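Local structure of N-isopropylammelide isopropylaminohydrolase (Burkholderia multivorans ATCC 17616, 6NBO) at residues A[111-123]-A[388-401]. The protein is a zinc-binding enzyme of the amidohydrolase family, whose catalytic domain has the TIM-barrel fold. Residues are numbered along the deposited sequence; the frame is centred on the assembly and turned at random.
Sequences LARAFLAAGTTRI and VVSSGKIVARNGAL
L116 and L401 meet through their methyl ends, CD2 of L116 lying 3.9 Å from CD2 of L401, with the two side chains crossing at about a right angle. CG of L116 stands anti to the backbone N (chi1 -175°), which helps aim the fork toward the hairpin; CD1 of L116 lies 3.9 Å from V395 CG2 and also touches S390 CB. L401 spreads its own fork over the last helical turn: CD1 lies 3.8 Å from R113 CB, while CD2 reaches A117. Alanine suits position 117 because its single methyl lets the type I' turn R397-A400 come close, A117 CB lying 3.5 Å from G399 O, and A396 CB packs against A117 CA. A water bridges the two backbones, donating a hydrogen bond to A117 O and accepting one from G399 N, 2.7 Å from the water oxygen. In this amidohydrolase, the contact joins helix 104-117 and barrel strand 120-128 to two consecutive beta hairpins near the C-terminus. A Schellman motif ends the helix at G119, where, at phi 94°, a side chain would press on A118 O; V388 CG2 packs 3.8 Å from G119 CA. V395 and A396 sit opposite V388 in a classic beta bulge, V395 N bonding to V388 O and V388 N to A396 O. Farther along, T121 CG2 lies 3.8 Å from S390 OG, while the hydroxyls bond elsewhere: T121 OG1 to D366 OD2, S390 OG to Q151 O.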
loop_
_atom_site.group_PDB
_atom_site.type_symbol
_atom_site.label_atom_id
_atom_site.label_comp_id
_atom_site.label_asym_id
_atom_site.label_seq_id
_atom_site.Cartn_x
_atom_site.Cartn_y
_atom_site.Cartn_z
ATOM N N LEU A 111 10.912 8.887 4.495
ATOM C CA LEU A 111 9.983 7.827 4.894
ATOM C C LEU A 111 10.075 6.618 3.966
ATOM O O LEU A 111 10.062 5.473 4.433
ATOM C CB LEU A 111 8.544 8.357 4.945
ATOM C CG LEU A 111 7.465 7.312 5.271
ATOM C CD1 LEU A 111 7.796 6.520 6.540
ATOM C CD2 LEU A 111 6.064 7.947 5.368
ATOM N N ALA A 112 10.154 6.843 2.654
ATOM C CA ALA A 112 10.292 5.713 1.735
ATOM C C ALA A 112 11.589 4.954 1.992
ATOM O O ALA A 112 11.629 3.721 1.890
ATOM C CB ALA A 112 10.230 6.186 0.286
ATOM N N ARG A 113 12.658 5.670 2.344
ATOM C CA ARG A 113 13.893 4.977 2.693
ATOM C C ARG A 113 13.745 4.186 3.989
ATOM O O ARG A 113 14.322 3.099 4.120
ATOM C CB ARG A 113 15.045 5.980 2.764
ATOM C CG ARG A 113 15.628 6.249 1.379
ATOM C CD ARG A 113 16.772 7.244 1.371
ATOM N NE ARG A 113 17.468 7.194 0.091
ATOM C CZ ARG A 113 18.174 8.191 -0.415
ATOM N NH1 ARG A 113 18.282 9.331 0.253
ATOM N NH2 ARG A 113 18.771 8.048 -1.590
ATOM N N ALA A 114 12.968 4.698 4.950
ATOM C CA ALA A 114 12.699 3.922 6.161
ATOM C C ALA A 114 11.864 2.683 5.846
ATOM O O ALA A 114 12.077 1.612 6.440
ATOM C CB ALA A 114 11.984 4.790 7.205
ATOM N N PHE A 115 10.890 2.814 4.947
ATOM C CA PHE A 115 10.170 1.638 4.462
ATOM C C PHE A 115 11.146 0.597 3.911
ATOM O O PHE A 115 11.111 -0.578 4.298
ATOM C CB PHE A 115 9.163 2.055 3.388
ATOM C CG PHE A 115 7.787 2.422 3.929
ATOM C CD1 PHE A 115 6.936 1.441 4.424
ATOM C CD2 PHE A 115 7.341 3.737 3.908
ATOM C CE1 PHE A 115 5.663 1.758 4.891
ATOM C CE2 PHE A 115 6.053 4.070 4.383
ATOM C CZ PHE A 115 5.226 3.078 4.879
ATOM N N LEU A 116 12.041 1.024 3.022
ATOM C CA LEU A 116 13.023 0.109 2.434
ATOM C C LEU A 116 13.876 -0.561 3.507
ATOM O O LEU A 116 14.063 -1.784 3.489
ATOM C CB LEU A 116 13.907 0.859 1.438
ATOM C CG LEU A 116 14.915 -0.003 0.658
ATOM C CD1 LEU A 116 14.198 -1.124 -0.137
ATOM C CD2 LEU A 116 15.748 0.860 -0.259
ATOM N N ALA A 117 14.383 0.217 4.470
ATOM C CA ALA A 117 15.232 -0.364 5.509
ATOM C C ALA A 117 14.488 -1.414 6.332
ATOM O O ALA A 117 15.106 -2.346 6.866
ATOM C CB ALA A 117 15.773 0.736 6.430
ATOM N N ALA A 118 13.175 -1.264 6.469
ATOM C CA ALA A 118 12.328 -2.228 7.161
ATOM C C ALA A 118 11.729 -3.270 6.216
ATOM O O ALA A 118 10.768 -3.955 6.594
ATOM C CB ALA A 118 11.199 -1.500 7.909
ATOM N N GLY A 119 12.263 -3.405 4.995
ATOM C CA GLY A 119 11.884 -4.513 4.125
ATOM C C GLY A 119 10.756 -4.256 3.137
ATOM O O GLY A 119 10.357 -5.191 2.432
ATOM N N THR A 120 10.235 -3.037 3.050
ATOM C CA THR A 120 9.176 -2.711 2.094
ATOM C C THR A 120 9.801 -2.217 0.796
ATOM O O THR A 120 10.541 -1.231 0.799
ATOM C CB THR A 120 8.236 -1.654 2.672
ATOM O OG1 THR A 120 7.469 -2.245 3.733
ATOM C CG2 THR A 120 7.298 -1.116 1.583
ATOM N N THR A 121 9.522 -2.912 -0.313
ATOM C CA THR A 121 10.128 -2.574 -1.600
ATOM C C THR A 121 9.099 -2.135 -2.631
ATOM O O THR A 121 9.460 -1.849 -3.781
ATOM C CB THR A 121 10.918 -3.772 -2.141
ATOM O OG1 THR A 121 10.029 -4.885 -2.294
ATOM C CG2 THR A 121 12.037 -4.151 -1.168
ATOM N N ARG A 122 7.827 -2.103 -2.254
ATOM C CA ARG A 122 6.743 -1.686 -3.129
ATOM C C ARG A 122 5.774 -0.845 -2.312
ATOM O O ARG A 122 5.334 -1.274 -1.242
ATOM C CB ARG A 122 6.041 -2.904 -3.721
ATOM C CG ARG A 122 7.016 -3.823 -4.469
ATOM C CD ARG A 122 6.325 -4.703 -5.414
ATOM N NE ARG A 122 7.120 -5.869 -5.795
ATOM C CZ ARG A 122 7.124 -6.365 -7.024
ATOM N NH1 ARG A 122 6.421 -5.756 -7.967
ATOM N NH2 ARG A 122 7.822 -7.455 -7.316
ATOM N N ILE A 123 5.444 0.346 -2.810
ATOM C CA ILE A 123 4.604 1.294 -2.077
ATOM C C ILE A 123 3.562 1.876 -3.019
ATOM O O ILE A 123 3.908 2.365 -4.098
ATOM C CB ILE A 123 5.429 2.441 -1.465
ATOM C CG1 ILE A 123 6.565 1.910 -0.573
ATOM C CG2 ILE A 123 4.492 3.433 -0.745
ATOM C CD1 ILE A 123 7.422 3.041 0.072
ATOM N N VAL A 388 17.882 -6.942 3.769
ATOM C CA VAL A 388 16.907 -6.566 2.752
ATOM C C VAL A 388 17.638 -6.571 1.422
ATOM O O VAL A 388 18.682 -5.918 1.273
ATOM C CB VAL A 388 16.247 -5.201 3.024
ATOM C CG1 VAL A 388 15.198 -4.903 1.950
ATOM C CG2 VAL A 388 15.591 -5.180 4.412
ATOM N N VAL A 389 17.111 -7.343 0.476
ATOM C CA VAL A 389 17.570 -7.356 -0.906
ATOM C C VAL A 389 16.454 -6.773 -1.749
ATOM O O VAL A 389 15.288 -7.155 -1.592
ATOM C CB VAL A 389 17.913 -8.780 -1.373
ATOM C CG1 VAL A 389 18.358 -8.761 -2.829
ATOM C CG2 VAL A 389 18.975 -9.382 -0.467
ATOM N N SER A 390 16.796 -5.847 -2.631
ATOM C CA SER A 390 15.787 -5.237 -3.480
ATOM C C SER A 390 16.297 -5.240 -4.906
ATOM O O SER A 390 17.397 -4.744 -5.170
ATOM C CB SER A 390 15.469 -3.815 -3.019
ATOM O OG SER A 390 14.492 -3.238 -3.859
ATOM N N SER A 391 15.499 -5.808 -5.813
ATOM C CA SER A 391 15.896 -5.975 -7.209
ATOM C C SER A 391 17.277 -6.615 -7.308
ATOM O O SER A 391 18.111 -6.223 -8.131
ATOM C CB SER A 391 15.857 -4.649 -7.966
ATOM O OG SER A 391 14.515 -4.273 -8.216
ATOM N N GLY A 392 17.521 -7.604 -6.449
ATOM C CA GLY A 392 18.757 -8.361 -6.493
ATOM C C GLY A 392 19.953 -7.701 -5.844
ATOM O O GLY A 392 21.045 -8.280 -5.875
ATOM N N LYS A 393 19.792 -6.521 -5.253
ATOM C CA LYS A 393 20.891 -5.802 -4.628
ATOM C C LYS A 393 20.662 -5.713 -3.128
ATOM O O LYS A 393 19.553 -5.435 -2.685
ATOM C CB LYS A 393 21.021 -4.397 -5.211
ATOM C CG LYS A 393 21.355 -4.389 -6.696
ATOM C CD LYS A 393 21.620 -2.985 -7.178
ATOM C CE LYS A 393 21.902 -2.964 -8.673
ATOM N NZ LYS A 393 20.684 -3.317 -9.458
ATOM N N ILE A 394 21.719 -5.943 -2.354
ATOM C CA ILE A 394 21.636 -5.781 -0.909
ATOM C C ILE A 394 21.523 -4.295 -0.591
ATOM O O ILE A 394 22.415 -3.509 -0.924
ATOM C CB ILE A 394 22.857 -6.402 -0.221
ATOM C CG1 ILE A 394 22.855 -7.923 -0.399
ATOM C CG2 ILE A 394 22.874 -6.025 1.236
ATOM C CD1 ILE A 394 24.145 -8.601 -0.015
ATOM N N VAL A 395 20.434 -3.905 0.068
ATOM C CA VAL A 395 20.184 -2.498 0.354
ATOM C C VAL A 395 20.124 -2.181 1.841
ATOM O O VAL A 395 20.230 -0.997 2.212
ATOM C CB VAL A 395 18.895 -2.002 -0.340
ATOM C CG1 VAL A 395 19.049 -2.044 -1.832
ATOM C CG2 VAL A 395 17.667 -2.829 0.100
ATOM N N ALA A 396 19.950 -3.164 2.716
ATOM C CA ALA A 396 19.846 -2.867 4.135
ATOM C C ALA A 396 20.300 -4.072 4.940
ATOM O O ALA A 396 20.132 -5.219 4.518
ATOM C CB ALA A 396 18.412 -2.485 4.517
ATOM N N ARG A 397 20.889 -3.800 6.102
ATOM C CA ARG A 397 21.221 -4.843 7.056
ATOM C C ARG A 397 20.857 -4.354 8.445
ATOM O O ARG A 397 21.076 -3.186 8.771
ATOM C CB ARG A 397 22.715 -5.223 7.029
ATOM C CG ARG A 397 23.208 -5.861 5.737
ATOM C CD ARG A 397 24.694 -6.201 5.874
ATOM N NE ARG A 397 25.256 -6.769 4.652
ATOM C CZ ARG A 397 25.157 -8.051 4.312
ATOM N NH1 ARG A 397 24.514 -8.904 5.098
ATOM N NH2 ARG A 397 25.713 -8.484 3.190
ATOM N N ASN A 398 20.298 -5.256 9.248
ATOM C CA ASN A 398 19.909 -4.986 10.630
ATOM C C ASN A 398 19.125 -3.679 10.735
ATOM O O ASN A 398 19.340 -2.835 11.606
ATOM C CB ASN A 398 21.135 -5.023 11.539
ATOM C CG ASN A 398 21.721 -6.423 11.625
ATOM O OD1 ASN A 398 20.981 -7.414 11.686
ATOM N ND2 ASN A 398 23.041 -6.518 11.587
ATOM N N GLY A 399 18.174 -3.531 9.823
ATOM C CA GLY A 399 17.221 -2.444 9.881
ATOM C C GLY A 399 17.721 -1.099 9.414
ATOM O O GLY A 399 17.032 -0.097 9.636
ATOM N N ALA A 400 18.882 -1.035 8.771
ATOM C CA ALA A 400 19.453 0.236 8.347
ATOM C C ALA A 400 20.021 0.089 6.946
ATOM O O ALA A 400 20.619 -0.939 6.616
ATOM C CB ALA A 400 20.546 0.707 9.322
ATOM N N LEU A 401 19.848 1.124 6.125
ATOM C CA LEU A 401 20.355 1.070 4.762
ATOM C C LEU A 401 21.871 1.025 4.770
ATOM O O LEU A 401 22.521 1.693 5.577
ATOM C CB LEU A 401 19.890 2.278 3.954
ATOM C CG LEU A 401 18.390 2.443 3.756
ATOM C CD1 LEU A 401 18.156 3.741 3.017
ATOM C CD2 LEU A 401 17.817 1.254 2.985
HETATM O O HOH W 1 17.594 -4.038 7.220
#